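Local coordinates for death domain of TUBE (Drosophila melanogaster, PDB 1D2Z), which recruits the kinase Pelle to the plasma membrane through its death domain and so activates it in the Toll signalling pathway that sets embryonic dorsoventral polarity, at the interface of chains B and A. Numbering follows the deposited sequence. Chains: chain A, Death domain of TUBE; chain B, Death domain of pelle.

Contact 1: the interface of chains B and A. Residues chain B 47, 68, 72-73; chain A 29, 31, 34, 117-119.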
loop_
_atom_site.group_PDB
_atom_site.type_symbol
_atom_site.label_atom_id
_atom_site.label_comp_id
_atom_site.label_asym_id
_atom_site.label_seq_id
_atom_site.Cartn_x
_atom_site.Cartn_y
_atom_site.Cartn_z
ATOM N N GLN B 47 -1.053 12.434 -4.171
ATOM C CA GLN B 47 -1.109 11.346 -5.152
ATOM C C GLN B 47 -1.469 11.909 -6.529
ATOM O O GLN B 47 -0.825 11.586 -7.533
ATOM C CB GLN B 47 -2.117 10.285 -4.696
ATOM C CG GLN B 47 -1.758 9.713 -3.327
ATOM C CD GLN B 47 -2.758 8.712 -2.792
ATOM O OE1 GLN B 47 -3.951 9.006 -2.661
ATOM N NE2 GLN B 47 -2.264 7.531 -2.427
ATOM N N ILE B 68 0.084 3.925 -8.165
ATOM C CA ILE B 68 -0.423 4.397 -6.877
ATOM C C ILE B 68 -1.603 3.573 -6.359
ATOM O O ILE B 68 -1.529 2.967 -5.287
ATOM C CB ILE B 68 -0.830 5.903 -6.951
ATOM C CG1 ILE B 68 0.406 6.760 -7.244
ATOM C CG2 ILE B 68 -1.480 6.353 -5.640
ATOM C CD1 ILE B 68 0.103 8.193 -7.647
ATOM N N GLN B 72 -0.034 0.739 -3.811
ATOM C CA GLN B 72 -0.279 0.906 -2.382
ATOM C C GLN B 72 -1.500 0.176 -1.833
ATOM O O GLN B 72 -1.434 -0.426 -0.763
ATOM C CB GLN B 72 -0.376 2.387 -2.008
ATOM C CG GLN B 72 -0.658 2.601 -0.525
ATOM C CD GLN B 72 -0.857 4.053 -0.150
ATOM O OE1 GLN B 72 -0.201 4.954 -0.694
ATOM N NE2 GLN B 72 -1.759 4.291 0.799
ATOM N N TYR B 73 -2.613 0.229 -2.558
ATOM C CA TYR B 73 -3.851 -0.394 -2.086
ATOM C C TYR B 73 -4.060 -1.849 -2.471
ATOM O O TYR B 73 -5.077 -2.444 -2.118
ATOM C CB TYR B 73 -5.046 0.470 -2.478
ATOM C CG TYR B 73 -4.840 1.916 -2.086
ATOM C CD1 TYR B 73 -5.104 2.347 -0.786
ATOM C CD2 TYR B 73 -4.328 2.838 -2.994
ATOM C CE1 TYR B 73 -4.862 3.654 -0.400
ATOM C CE2 TYR B 73 -4.076 4.156 -2.618
ATOM C CZ TYR B 73 -4.350 4.554 -1.316
ATOM O OH TYR B 73 -4.135 5.848 -0.934
ATOM N N ASN A 29 6.161 4.118 -3.879
ATOM C CA ASN A 29 5.443 5.362 -3.609
ATOM C C ASN A 29 5.879 5.980 -2.274
ATOM O O ASN A 29 5.134 6.738 -1.649
ATOM C CB ASN A 29 3.923 5.119 -3.654
ATOM C CG ASN A 29 3.459 4.517 -4.987
ATOM O OD1 ASN A 29 3.726 5.071 -6.057
ATOM N ND2 ASN A 29 2.763 3.376 -4.923
ATOM N N CYS A 31 5.984 4.869 0.622
ATOM C CA CYS A 31 5.031 4.621 1.702
ATOM C C CYS A 31 5.632 4.498 3.097
ATOM O O CYS A 31 4.926 4.667 4.088
ATOM C CB CYS A 31 4.165 3.399 1.392
ATOM S SG CYS A 31 2.913 3.713 0.130
ATOM N N LYS A 34 4.870 7.447 5.186
ATOM C CA LYS A 34 3.527 7.498 5.751
ATOM C C LYS A 34 3.442 6.693 7.045
ATOM O O LYS A 34 2.830 7.133 8.019
ATOM C CB LYS A 34 2.505 6.988 4.738
ATOM C CG LYS A 34 2.513 7.750 3.423
ATOM C CD LYS A 34 1.464 7.203 2.472
ATOM C CE LYS A 34 1.547 7.880 1.123
ATOM N NZ LYS A 34 0.423 7.477 0.240
ATOM N N ALA A 117 -2.775 3.708 8.075
ATOM C CA ALA A 117 -2.247 4.531 6.985
ATOM C C ALA A 117 -2.695 4.054 5.593
ATOM O O ALA A 117 -2.240 4.578 4.570
ATOM C CB ALA A 117 -0.721 4.578 7.060
ATOM N N GLU A 118 -3.579 3.059 5.569
ATOM C CA GLU A 118 -4.109 2.477 4.331
ATOM C C GLU A 118 -3.049 1.871 3.409
ATOM O O GLU A 118 -3.203 1.866 2.182
ATOM C CB GLU A 118 -4.972 3.488 3.565
ATOM C CG GLU A 118 -6.160 4.003 4.375
ATOM C CD GLU A 118 -7.219 4.710 3.535
ATOM O OE1 GLU A 118 -6.877 5.396 2.546
ATOM O OE2 GLU A 118 -8.408 4.584 3.880
ATOM N N LEU A 119 -1.981 1.359 4.016
ATOM C CA LEU A 119 -0.886 0.715 3.288
ATOM C C LEU A 119 -1.293 -0.758 3.194
ATOM O O LEU A 119 -0.685 -1.639 3.813
ATOM C CB LEU A 119 0.426 0.890 4.069
ATOM C CG LEU A 119 0.769 2.355 4.416
ATOM C CD1 LEU A 119 2.079 2.433 5.202
ATOM C CD2 LEU A 119 0.861 3.205 3.143
HETATM O O HOH W 1 -4.697 6.585 1.486
HETATM O O HOH W 2 -2.172 6.287 2.626
#
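B:Gln72, near the C-terminal end of Pelle helix 61-73, meets A:Lys34 of Tube helix 31-38 tip to tip and shows how one primary amide can join two separate segments of a partner. Its CG lies anti to the backbone N (chi1 179°) and the chain runs on extended, which carries the amide across to Tube. Both ends of that amide form direct hydrogen bonds. The ammonium NZ of A:Lys34 donates to the carbonyl OE1 of B:Gln72 at 2.8 Å. On the other end, NE2 of B:Gln72 gives a nearly straight bond of 3.1 Å to the backbone O of A:Glu118; the acceptor oxygen lies in the amide plane of B:Gln72, while the nitrogen approaches from above the carbonyl plane of A:Glu118. The two bonds together should restrain rotation of the amide.

Water extends the polar network. NE2 of B:Gln72 also contacts water 2, 2.7 Å away, which reaches A:Ala117 O. Water 1 joins water 2 and spans from the phenol OH of B:Tyr73 to the carboxylate OE1 of A:Glu118, while B:Gln47 NE2 donates to that OH at 2.9 Å and steadies it from within Pelle.

Apolar groups pack against one side of the amide: A:Cys31 SG and A:Leu119 CD2 each lie 3.8 Å from B:Gln72 CD. The site thus ties Pelle helix 61-73 to both Tube helix 31-38 and the loop preceding helix 120-130, joining the two death domains.

Contact 2: the interface of chains B and A. Residues chain B 69, 73-75, 79; chain A 120, 138, 143-146.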
loop_
_atom_site.group_PDB
_atom_site.type_symbol
_atom_site.label_atom_id
_atom_site.label_comp_id
_atom_site.label_asym_id
_atom_site.label_seq_id
_atom_site.Cartn_x
_atom_site.Cartn_y
_atom_site.Cartn_z
ATOM N N TRP B 69 -2.684 3.544 -7.131
ATOM C CA TRP B 69 -3.896 2.831 -6.735
ATOM C C TRP B 69 -3.698 1.314 -6.636
ATOM O O TRP B 69 -4.150 0.684 -5.680
ATOM C CB TRP B 69 -5.027 3.185 -7.704
ATOM C CG TRP B 69 -6.390 2.796 -7.238
ATOM C CD1 TRP B 69 -7.017 3.196 -6.081
ATOM C CD2 TRP B 69 -7.308 1.937 -7.916
ATOM N NE1 TRP B 69 -8.266 2.632 -6.003
ATOM C CE2 TRP B 69 -8.474 1.856 -7.115
ATOM C CE3 TRP B 69 -7.262 1.225 -9.124
ATOM C CZ2 TRP B 69 -9.581 1.094 -7.487
ATOM C CZ3 TRP B 69 -8.366 0.465 -9.491
ATOM C CH2 TRP B 69 -9.508 0.404 -8.675
ATOM N N TYR B 73 -2.613 0.229 -2.558
ATOM C CA TYR B 73 -3.851 -0.394 -2.086
ATOM C C TYR B 73 -4.060 -1.849 -2.471
ATOM O O TYR B 73 -5.077 -2.444 -2.118
ATOM C CB TYR B 73 -5.046 0.470 -2.478
ATOM C CG TYR B 73 -4.840 1.916 -2.086
ATOM C CD1 TYR B 73 -5.104 2.347 -0.786
ATOM C CD2 TYR B 73 -4.328 2.838 -2.994
ATOM C CE1 TYR B 73 -4.862 3.654 -0.400
ATOM C CE2 TYR B 73 -4.076 4.156 -2.618
ATOM C CZ TYR B 73 -4.350 4.554 -1.316
ATOM O OH TYR B 73 -4.135 5.848 -0.934
ATOM N N ASN B 74 -3.099 -2.419 -3.192
ATOM C CA ASN B 74 -3.148 -3.828 -3.584
ATOM C C ASN B 74 -4.467 -4.231 -4.248
ATOM O O ASN B 74 -5.036 -5.270 -3.925
ATOM C CB ASN B 74 -2.888 -4.702 -2.341
ATOM C CG ASN B 74 -2.418 -6.109 -2.688
ATOM O OD1 ASN B 74 -1.847 -6.342 -3.757
ATOM N ND2 ASN B 74 -2.650 -7.053 -1.776
ATOM N N HIS B 75 -4.973 -3.391 -5.148
ATOM C CA HIS B 75 -6.225 -3.691 -5.838
ATOM C C HIS B 75 -6.035 -4.716 -6.951
ATOM O O HIS B 75 -4.946 -4.836 -7.519
ATOM C CB HIS B 75 -6.877 -2.415 -6.373
ATOM C CG HIS B 75 -7.520 -1.580 -5.311
ATOM N ND1 HIS B 75 -8.448 -2.090 -4.431
ATOM C CD2 HIS B 75 -7.362 -0.277 -4.979
ATOM C CE1 HIS B 75 -8.839 -1.134 -3.604
ATOM N NE2 HIS B 75 -8.195 -0.024 -3.915
ATOM N N THR B 79 -11.283 -5.350 -9.640
ATOM C CA THR B 79 -11.658 -4.054 -9.081
ATOM C C THR B 79 -11.398 -2.954 -10.112
ATOM O O THR B 79 -12.183 -2.016 -10.235
ATOM C CB THR B 79 -10.922 -3.785 -7.747
ATOM O OG1 THR B 79 -11.278 -4.814 -6.815
ATOM C CG2 THR B 79 -11.327 -2.435 -7.153
ATOM N N PHE A 120 -2.342 -1.007 2.412
ATOM C CA PHE A 120 -2.898 -2.345 2.262
ATOM C C PHE A 120 -2.035 -3.413 1.622
ATOM O O PHE A 120 -2.162 -4.586 1.966
ATOM C CB PHE A 120 -4.292 -2.279 1.636
ATOM C CG PHE A 120 -5.328 -1.704 2.565
ATOM C CD1 PHE A 120 -5.742 -2.418 3.685
ATOM C CD2 PHE A 120 -5.841 -0.431 2.354
ATOM C CE1 PHE A 120 -6.654 -1.867 4.591
ATOM C CE2 PHE A 120 -6.753 0.129 3.252
ATOM C CZ PHE A 120 -7.158 -0.588 4.370
ATOM N N ARG A 138 -11.346 -3.613 4.256
ATOM C CA ARG A 138 -11.152 -2.338 3.583
ATOM C C ARG A 138 -12.238 -1.339 3.979
ATOM O O ARG A 138 -13.325 -1.729 4.410
ATOM C CB ARG A 138 -11.213 -2.537 2.064
ATOM C CG ARG A 138 -10.196 -3.521 1.513
ATOM C CD ARG A 138 -8.795 -3.081 1.869
ATOM N NE ARG A 138 -7.786 -3.934 1.258
ATOM C CZ ARG A 138 -7.217 -3.693 0.083
ATOM N NH1 ARG A 138 -7.556 -2.614 -0.621
ATOM N NH2 ARG A 138 -6.293 -4.530 -0.380
ATOM N N PRO A 143 -9.614 5.590 -1.618
ATOM C CA PRO A 143 -8.715 4.825 -2.490
ATOM C C PRO A 143 -8.484 3.364 -2.104
ATOM O O PRO A 143 -8.120 2.554 -2.952
ATOM C CB PRO A 143 -7.430 5.649 -2.459
ATOM C CG PRO A 143 -7.473 6.299 -1.090
ATOM C CD PRO A 143 -8.905 6.721 -0.990
ATOM N N GLY A 144 -8.721 3.017 -0.840
ATOM C CA GLY A 144 -8.526 1.642 -0.409
ATOM C C GLY A 144 -9.761 0.761 -0.504
ATOM O O GLY A 144 -9.680 -0.456 -0.322
ATOM N N ALA A 145 -10.900 1.363 -0.824
ATOM C CA ALA A 145 -12.160 0.631 -0.919
ATOM C C ALA A 145 -12.338 -0.143 -2.217
ATOM O O ALA A 145 -11.832 0.248 -3.274
ATOM C CB ALA A 145 -13.331 1.586 -0.734
ATOM N N LEU A 146 -13.097 -1.227 -2.123
ATOM C CA LEU A 146 -13.405 -2.070 -3.267
ATOM C C LEU A 146 -14.540 -1.402 -4.039
ATOM O O LEU A 146 -15.209 -0.496 -3.526
ATOM C CB LEU A 146 -13.841 -3.457 -2.790
ATOM C CG LEU A 146 -12.907 -4.135 -1.782
ATOM C CD1 LEU A 146 -13.473 -5.488 -1.372
ATOM C CD2 LEU A 146 -11.511 -4.284 -2.375
HETATM O O HOH W 3 -11.020 2.594 -4.352
#
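The C-terminal segment of the Tube death-domain chain, which follows helix 120-130, runs from A:Arg138 to A:Leu146 along the end of Pelle helix 61-73 and the loop beyond it, an example of a segment without helix or strand that binds through backbone carbonyls, a proline ring and an arginine. A:Pro143 lays its ring over one face of the B:Tyr73 phenol in a CH-pi contact, CB standing 3.8 Å from the ring centroid and displaced toward the rim. Farther round the same ring, A:Gly144 CA packs 3.5 Å from B:Tyr73 CD1. An alanine in place of B:Tyr73 would probably leave A:Pro143 without its aromatic platform and open a gap beside A:Gly144.

The carbonyl of A:Pro143 accepts a hydrogen bond from the imidazole NE2 of B:His75 at 2.8 Å, exactly in the histidine ring plane. Water 3 links the indole NE1 of B:Trp69 to A:Ala145 O, while B:His75 CD2 lies over a face of that indole.

A:Arg138 grips the helix end. Bent at chi2 (-58°), it sends NH1 to the backbone O of B:Tyr73 at 2.9 Å, in the carbonyl plane; NH2 adds a weak bond to the same oxygen. NH1 also donates to A:Gly144 O, 3.0 Å away, and A:Phe120 CB covers a guanidinium face, so A:Gly144 of the same segment and A:Phe120 of helix 120-130 together position the arginine. The contact fastens this segment to Pelle and caps the carbonyl end of its helix.

About 10 Å separates the C-alpha centres of contact 1 and contact 2, and B:Tyr73 belongs to both. Its phenol hydroxyl enters the water network of contact 1, whereas its ring face and backbone carbonyl serve contact 2. Pelle helix 61-73 runs through both sites, and Tube supplies neighbouring residues to each, A:Glu118 and A:Leu119 to the first and A:Phe120 to the second. Contact 1 draws on A:Asn29 to A:Lys34 and the loop before helix 120-130, contact 2 mainly on the segment after that helix. Engaging the end of helix 61-73 and its surroundings with several separate stretches of Tube would probably fix the relative orientation of the two death domains.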